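Local atomic coordinates of copper-transporting ATPase (Sulfolobus solfataricus, PDB entry 2YJ4), a protein that probably couples ATP hydrolysis to the transport of copper across the cell membrane, and is represented here by its soluble phosphorylation and nucleotide-binding domains. Residues D218-M223 with V233-L238; I28-F33 with G152-I157. The protein carries 1 engineered substitution. All coordinates share one frame; numbering follows the deposited sequence.

Contact 1 (D218-M223 with V233-L238); sequences DVSVAM and VADIIL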
ATOM      1  N   ASP A 218      12.779  -7.432  14.102  1.00 42.67           N
ATOM      2  CA  ASP A 218      12.986  -7.695  15.522  1.00 44.66           C
ATOM      3  C   ASP A 218      11.667  -7.564  16.268  1.00 39.35           C
ATOM      4  O   ASP A 218      11.363  -8.328  17.165  1.00 42.05           O
ATOM      5  CB  ASP A 218      14.067  -6.761  16.090  1.00 46.13           C
ATOM      6  CG  ASP A 218      15.467  -7.136  15.605  1.00 50.49           C
ATOM      7  OD1 ASP A 218      16.085  -8.045  16.219  1.00 51.65           O
ATOM      8  OD2 ASP A 218      15.933  -6.540  14.604  1.00 44.12           O
ATOM      9  N   VAL A 219      10.874  -6.581  15.884  1.00 42.61           N
ATOM     10  CA  VAL A 219       9.477  -6.580  16.286  1.00 43.49           C
ATOM     11  C   VAL A 219       8.637  -6.166  15.090  1.00 42.15           C
ATOM     12  O   VAL A 219       8.995  -5.251  14.347  1.00 39.07           O
ATOM     13  CB  VAL A 219       9.201  -5.714  17.538  1.00 42.06           C
ATOM     14  CG1 VAL A 219      10.376  -4.791  17.822  1.00 49.40           C
ATOM     15  CG2 VAL A 219       7.895  -4.936  17.399  1.00 40.05           C
ATOM     16  N   SER A 220       7.534  -6.874  14.897  1.00 37.67           N
ATOM     17  CA  SER A 220       6.739  -6.685  13.710  1.00 42.76           C
ATOM     18  C   SER A 220       5.310  -6.277  14.057  1.00 42.52           C
ATOM     19  O   SER A 220       4.678  -6.873  14.929  1.00 41.18           O
ATOM     20  CB  SER A 220       6.749  -7.967  12.879  1.00 36.49           C
ATOM     21  OG  SER A 220       6.363  -9.075  13.667  1.00 36.83           O
ATOM     22  N   VAL A 221       4.821  -5.262  13.356  1.00 36.97           N
ATOM     23  CA  VAL A 221       3.448  -4.834  13.473  1.00 41.39           C
ATOM     24  C   VAL A 221       2.713  -4.988  12.142  1.00 39.67           C
ATOM     25  O   VAL A 221       3.174  -4.516  11.112  1.00 39.31           O
ATOM     26  CB  VAL A 221       3.362  -3.362  13.935  1.00 44.25           C
ATOM     27  CG1 VAL A 221       1.925  -3.001  14.275  1.00 38.99           C
ATOM     28  CG2 VAL A 221       4.276  -3.120  15.143  1.00 44.59           C
ATOM     29  N   ALA A 222       1.569  -5.659  12.170  1.00 40.24           N
ATOM     30  CA  ALA A 222       0.685  -5.720  11.012  1.00 41.59           C
ATOM     31  C   ALA A 222      -0.490  -4.742  11.203  1.00 53.02           C
ATOM     32  O   ALA A 222      -0.930  -4.489  12.330  1.00 49.15           O
ATOM     33  CB  ALA A 222       0.179  -7.121  10.823  1.00 37.70           C
ATOM     34  N   MET A 223      -0.989  -4.183  10.106  1.00 47.01           N
ATOM     35  CA  MET A 223      -2.162  -3.326  10.168  1.00 45.67           C
ATOM     36  C   MET A 223      -3.432  -4.143  10.389  1.00 52.28           C
ATOM     37  O   MET A 223      -3.476  -5.339  10.091  1.00 53.70           O
ATOM     38  CB  MET A 223      -2.297  -2.533   8.876  1.00 51.26           C
ATOM     39  CG  MET A 223      -1.145  -1.584   8.626  1.00 54.36           C
ATOM     40  SD  MET A 223      -1.014  -0.317   9.887  1.00 53.35           S
ATOM     41  CE  MET A 223      -2.596   0.514   9.664  1.00 48.12           C
ATOM     42  N   VAL A 233       2.103 -13.644  11.340  1.00 57.29           N
ATOM     43  CA  VAL A 233       3.553 -13.588  11.478  1.00 61.28           C
ATOM     44  C   VAL A 233       3.988 -12.357  12.287  1.00 61.00           C
ATOM     45  O   VAL A 233       5.152 -12.258  12.709  1.00 55.64           O
ATOM     46  CB  VAL A 233       4.244 -13.629  10.084  1.00 56.61           C
ATOM     47  CG1 VAL A 233       4.958 -12.318   9.777  1.00 47.62           C
ATOM     48  CG2 VAL A 233       5.196 -14.799  10.012  1.00 59.39           C
ATOM     49  N   ALA A 234       3.036 -11.445  12.507  1.00 54.11           N
ATOM     50  CA  ALA A 234       3.265 -10.199  13.243  1.00 48.33           C
ATOM     51  C   ALA A 234       3.241 -10.385  14.754  1.00 51.94           C
ATOM     52  O   ALA A 234       2.451 -11.172  15.270  1.00 55.32           O
ATOM     53  CB  ALA A 234       2.246  -9.165  12.851  1.00 45.68           C
ATOM     54  N   ASP A 235       4.104  -9.649  15.454  1.00 46.48           N
ATOM     55  CA  ASP A 235       4.106  -9.649  16.912  1.00 47.06           C
ATOM     56  C   ASP A 235       2.878  -8.908  17.427  1.00 48.54           C
ATOM     57  O   ASP A 235       2.287  -9.299  18.424  1.00 47.60           O
ATOM     58  CB  ASP A 235       5.363  -8.965  17.457  1.00 44.86           C
ATOM     59  CG  ASP A 235       6.623  -9.751  17.179  1.00 54.58           C
ATOM     60  OD1 ASP A 235       6.628 -10.970  17.456  1.00 57.83           O
ATOM     61  OD2 ASP A 235       7.601  -9.150  16.670  1.00 47.97           O
ATOM     62  N   ILE A 236       2.510  -7.843  16.720  1.00 43.31           N
ATOM     63  CA  ILE A 236       1.447  -6.947  17.128  1.00 44.50           C
ATOM     64  C   ILE A 236       0.499  -6.668  15.973  1.00 49.71           C
ATOM     65  O   ILE A 236       0.939  -6.482  14.837  1.00 51.13           O
ATOM     66  CB  ILE A 236       2.028  -5.599  17.585  1.00 41.96           C
ATOM     67  CG1 ILE A 236       2.961  -5.796  18.785  1.00 43.20           C
ATOM     68  CG2 ILE A 236       0.918  -4.623  17.920  1.00 39.88           C
ATOM     69  CD1 ILE A 236       3.710  -4.550  19.180  1.00 33.63           C
ATOM     70  N   ILE A 237      -0.799  -6.630  16.256  1.00 44.08           N
ATOM     71  CA  ILE A 237      -1.756  -6.157  15.276  1.00 44.14           C
ATOM     72  C   ILE A 237      -2.330  -4.816  15.698  1.00 45.78           C
ATOM     73  O   ILE A 237      -2.942  -4.704  16.762  1.00 47.65           O
ATOM     74  CB  ILE A 237      -2.948  -7.106  15.095  1.00 47.75           C
ATOM     75  CG1 ILE A 237      -2.500  -8.558  15.013  1.00 49.55           C
ATOM     76  CG2 ILE A 237      -3.686  -6.736  13.843  1.00 46.40           C
ATOM     77  CD1 ILE A 237      -1.640  -8.838  13.817  1.00 50.81           C
ATOM     78  N   LEU A 238      -2.132  -3.802  14.861  1.00 47.82           N
ATOM     79  CA  LEU A 238      -2.828  -2.539  15.015  1.00 44.75           C
ATOM     80  C   LEU A 238      -4.243  -2.692  14.491  1.00 45.92           C
ATOM     81  O   LEU A 238      -4.543  -2.237  13.401  1.00 52.34           O
ATOM     82  CB  LEU A 238      -2.133  -1.434  14.225  1.00 46.82           C
ATOM     83  CG  LEU A 238      -1.441  -0.294  14.970  1.00 51.12           C
ATOM     84  CD1 LEU A 238      -1.271   0.918  14.054  1.00 53.37           C
ATOM     85  CD2 LEU A 238      -2.217   0.089  16.205  1.00 55.55           C
TER
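S220 and D235 face each other at the start of a parallel strand pair. The S220 hydroxyl stands between its own backbone N and carbonyl carbon (chi1 53°), which turns OG to D235 N, 2.9 Å away. In return, D235 OD2 accepts S220 N at 2.9 Å, met on the anti side and 24° out of the carboxylate plane, with a weak OG to OD2 bond besides. D235 OD1 looks elsewhere, to N18 ND2. Replacing D235 by an alanine would probably leave S220 N without its acceptor and N18 without its mate.

S220 O takes I236 N at 3.0 Å and, more weakly, D235 N, which is thus shared between S220 OG and O. Farther along, A222 N meets I236 O and A222 O accepts L238 N, continuing the register. On one face the V221 and I236 side chains are set at a slant, with V221 CG1 4.1 Å from I236 CG2; on the other, A222 CB sits 3.5 Å from A234 CB and 3.9 Å from I237 CD1. Helix 228-231 links the strands as a beta-alpha-beta unit of the phosphorylation domain. The buried S220 hydroxyl, held by D235 N and weakly by OD2, is probably fixed in rotation.

Contact 2 (I28-F33 with G152-I157); sequences IDTIIF and GLKIII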
ATOM      1  N   ILE A  28      14.759  -1.132  20.182  1.00 56.32           N
ATOM      2  CA  ILE A  28      14.659  -0.769  18.768  1.00 60.62           C
ATOM      3  C   ILE A  28      15.196   0.634  18.491  1.00 57.40           C
ATOM      4  O   ILE A  28      14.939   1.573  19.242  1.00 53.66           O
ATOM      5  CB  ILE A  28      13.222  -0.979  18.134  1.00 62.01           C
ATOM      6  CG1 ILE A  28      12.284   0.176  18.478  1.00 62.17           C
ATOM      7  CG2 ILE A  28      12.623  -2.352  18.483  1.00 55.21           C
ATOM      8  CD1 ILE A  28      12.424   1.350  17.533  1.00 57.44           C
ATOM      9  N   ASP A  29      15.944   0.756  17.401  1.00 55.20           N
ATOM     10  CA  ASP A  29      16.527   2.027  17.012  1.00 54.96           C
ATOM     11  C   ASP A  29      16.151   2.379  15.575  1.00 57.78           C
ATOM     12  O   ASP A  29      16.449   3.472  15.093  1.00 59.38           O
ATOM     13  CB  ASP A  29      18.041   1.953  17.148  1.00 51.74           C
ATOM     14  CG  ASP A  29      18.619   0.726  16.482  1.00 56.97           C
ATOM     15  OD1 ASP A  29      18.198   0.402  15.354  1.00 56.42           O
ATOM     16  OD2 ASP A  29      19.494   0.077  17.095  1.00 64.66           O
ATOM     17  N   THR A  30      15.503   1.445  14.889  1.00 54.90           N
ATOM     18  CA  THR A  30      15.142   1.647  13.492  1.00 51.01           C
ATOM     19  C   THR A  30      13.695   1.244  13.254  1.00 46.66           C
ATOM     20  O   THR A  30      13.293   0.125  13.576  1.00 48.88           O
ATOM     21  CB  THR A  30      16.059   0.842  12.565  1.00 53.17           C
ATOM     22  OG1 THR A  30      17.422   1.207  12.810  1.00 55.06           O
ATOM     23  CG2 THR A  30      15.717   1.105  11.105  1.00 46.18           C
ATOM     24  N   ILE A  31      12.911   2.172  12.714  1.00 47.00           N
ATOM     25  CA  ILE A  31      11.499   1.928  12.425  1.00 44.13           C
ATOM     26  C   ILE A  31      11.301   1.936  10.921  1.00 44.19           C
ATOM     27  O   ILE A  31      11.508   2.969  10.274  1.00 45.50           O
ATOM     28  CB  ILE A  31      10.580   3.021  13.031  1.00 46.45           C
ATOM     29  CG1 ILE A  31      10.884   3.225  14.508  1.00 47.76           C
ATOM     30  CG2 ILE A  31       9.099   2.634  12.884  1.00 43.66           C
ATOM     31  CD1 ILE A  31      10.266   2.162  15.396  1.00 45.49           C
ATOM     32  N   ILE A  32      10.913   0.797  10.357  1.00 36.11           N
ATOM     33  CA  ILE A  32      10.701   0.742   8.911  1.00 41.34           C
ATOM     34  C   ILE A  32       9.231   0.645   8.541  1.00 38.00           C
ATOM     35  O   ILE A  32       8.529  -0.237   9.020  1.00 39.41           O
ATOM     36  CB  ILE A  32      11.413  -0.436   8.270  1.00 37.61           C
ATOM     37  CG1 ILE A  32      12.924  -0.365   8.537  1.00 45.14           C
ATOM     38  CG2 ILE A  32      11.147  -0.428   6.778  1.00 41.02           C
ATOM     39  CD1 ILE A  32      13.693  -1.635   8.098  1.00 40.08           C
ATOM     40  N   PHE A  33       8.759   1.564   7.712  1.00 33.14           N
ATOM     41  CA  PHE A  33       7.390   1.483   7.240  1.00 35.59           C
ATOM     42  C   PHE A  33       7.338   0.937   5.841  1.00 40.83           C
ATOM     43  O   PHE A  33       7.970   1.490   4.949  1.00 43.87           O
ATOM     44  CB  PHE A  33       6.747   2.857   7.215  1.00 40.27           C
ATOM     45  CG  PHE A  33       6.477   3.419   8.571  1.00 46.93           C
ATOM     46  CD1 PHE A  33       5.289   3.135   9.227  1.00 44.09           C
ATOM     47  CD2 PHE A  33       7.406   4.232   9.192  1.00 44.01           C
ATOM     48  CE1 PHE A  33       5.027   3.660  10.476  1.00 45.84           C
ATOM     49  CE2 PHE A  33       7.152   4.763  10.445  1.00 50.23           C
ATOM     50  CZ  PHE A  33       5.958   4.478  11.088  1.00 48.79           C
ATOM     51  N   GLY A 152      16.422   8.338  19.280  1.00 85.48           N
ATOM     52  CA  GLY A 152      17.198   8.780  18.143  1.00 78.31           C
ATOM     53  C   GLY A 152      16.825   7.810  17.055  1.00 74.79           C
ATOM     54  O   GLY A 152      17.673   7.108  16.503  1.00 77.86           O
ATOM     55  N   LEU A 153      15.531   7.748  16.768  1.00 73.43           N
ATOM     56  CA  LEU A 153      15.022   6.734  15.858  1.00 66.39           C
ATOM     57  C   LEU A 153      15.222   7.088  14.392  1.00 61.92           C
ATOM     58  O   LEU A 153      14.823   8.155  13.926  1.00 61.31           O
ATOM     59  CB  LEU A 153      13.562   6.405  16.166  1.00 63.33           C
ATOM     60  CG  LEU A 153      13.375   5.638  17.476  1.00 68.23           C
ATOM     61  CD1 LEU A 153      11.938   5.248  17.689  1.00 70.70           C
ATOM     62  CD2 LEU A 153      14.238   4.406  17.467  1.00 68.51           C
ATOM     63  N   LYS A 154      15.882   6.179  13.686  1.00 60.71           N
ATOM     64  CA  LYS A 154      15.993   6.237  12.231  1.00 61.43           C
ATOM     65  C   LYS A 154      14.722   5.664  11.610  1.00 57.17           C
ATOM     66  O   LYS A 154      14.204   4.617  12.025  1.00 52.15           O
ATOM     67  CB  LYS A 154      17.218   5.454  11.748  1.00 53.93           C
ATOM     68  CG  LYS A 154      17.265   5.232  10.247  1.00 63.55           C
ATOM     69  CD  LYS A 154      18.431   4.326   9.877  1.00 65.87           C
ATOM     70  CE  LYS A 154      18.620   3.247  10.942  1.00 62.27           C
ATOM     71  NZ  LYS A 154      19.872   2.464  10.771  1.00 68.18           N
ATOM     72  N   ILE A 155      14.205   6.367  10.620  1.00 55.47           N
ATOM     73  CA  ILE A 155      12.962   5.952  10.007  1.00 53.47           C
ATOM     74  C   ILE A 155      13.233   5.665   8.558  1.00 47.39           C
ATOM     75  O   ILE A 155      13.815   6.491   7.871  1.00 48.09           O
ATOM     76  CB  ILE A 155      11.895   7.041  10.110  1.00 49.38           C
ATOM     77  CG1 ILE A 155      11.572   7.315  11.576  1.00 50.66           C
ATOM     78  CG2 ILE A 155      10.660   6.626   9.336  1.00 51.88           C
ATOM     79  CD1 ILE A 155      10.412   8.241  11.770  1.00 62.01           C
ATOM     80  N   ILE A 156      12.822   4.485   8.108  1.00 40.81           N
ATOM     81  CA  ILE A 156      12.995   4.089   6.727  1.00 43.94           C
ATOM     82  C   ILE A 156      11.641   3.721   6.136  1.00 43.68           C
ATOM     83  O   ILE A 156      10.810   3.089   6.803  1.00 43.49           O
ATOM     84  CB  ILE A 156      13.957   2.870   6.613  1.00 44.71           C
ATOM     85  CG1 ILE A 156      15.310   3.186   7.271  1.00 43.87           C
ATOM     86  CG2 ILE A 156      14.122   2.448   5.153  1.00 42.17           C
ATOM     87  CD1 ILE A 156      16.276   2.012   7.315  1.00 44.52           C
ATOM     88  N   ILE A 157      11.409   4.116   4.891  1.00 42.42           N
ATOM     89  CA  ILE A 157      10.231   3.649   4.179  1.00 42.18           C
ATOM     90  C   ILE A 157      10.615   2.717   3.030  1.00 47.85           C
ATOM     91  O   ILE A 157      11.526   3.013   2.270  1.00 49.41           O
ATOM     92  CB  ILE A 157       9.406   4.792   3.632  1.00 47.01           C
ATOM     93  CG1 ILE A 157       8.969   5.709   4.784  1.00 51.64           C
ATOM     94  CG2 ILE A 157       8.200   4.235   2.864  1.00 45.21           C
ATOM     95  CD1 ILE A 157       8.200   6.944   4.346  1.00 54.48           C
TER
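K154 leaves its strand with CG anti to the backbone N (chi1 169°) and then bends at chi3 (37°), a course that carries its CE alongside T30, 3.0 Å from OG1. L153, with its CG beside its backbone N and chi2 extended, brings CD2 to 3.3 Å from the CA of D29. These residues open the pairing of two neighbouring parallel strands in the Rossmann-like sheet of the haloacid dehalogenase fold, which forms the phosphorylation domain of P-type ATPases.

The main-chain bonds alternate in the parallel manner: K154 N to D29 O, I31 N to K154 O (nearly straight at hydrogen, 173°), I156 N to I31 O, and F33 N to I156 O at only 2.7 Å. The CA-H groups of T30, I32, I155 and I157 also lean on carbonyl oxygens.

Side chains divide between the two faces. T30, I32, K154 and I156 share one, where I32 and I156 run alongside each other in the same direction, with I32 CG1 3.9 Å from I156 CB. I31, F33, I155 and I157 occupy the other. There the F33 ring takes I155 CG2 at its edge, 4.0 Å from CD2, while T38 and L39 of helix 35-39 also touch the F33 side chain. Past F33 the chain soon reaches K35 and T36, both seen to bind ATP, and beyond I157 it reaches S159, which also binds ATP; the C-terminal ends of the paired strands thus lead into the same ATP site.

At the far end, the I28 and L153 side chains are set roughly perpendicular, I28 CD1 meeting L153 CD2 at 3.6 Å. The T30 hydroxyl gives its proton to D29 OD1 at 2.8 Å, whereas K154 NZ, 3.4 Å from T30 OG1, is too badly angled to bond.

Overall arrangement
After helix 5-12, the short strand 15-16 and helix 21-26, the chain enters strand 30-34, and contact 2 closes when 152-157 pairs with it. The long loop it shuts holds the whole antiparallel sheet of the nucleotide-binding domain, so the strands on which this domain is inserted lie side by side. The chain then builds strand 201-205 before contact 1 closes a short loop of nine residues through helix 228-231. The two contacts are in series, neither nested nor crossed. In the sheet, strand 201-205 lies between 219-223 and 30-34, bonding to both and joining the contacts into one sheet. They also touch directly, V219 CG1 lying 3.4 Å from I28 CG2.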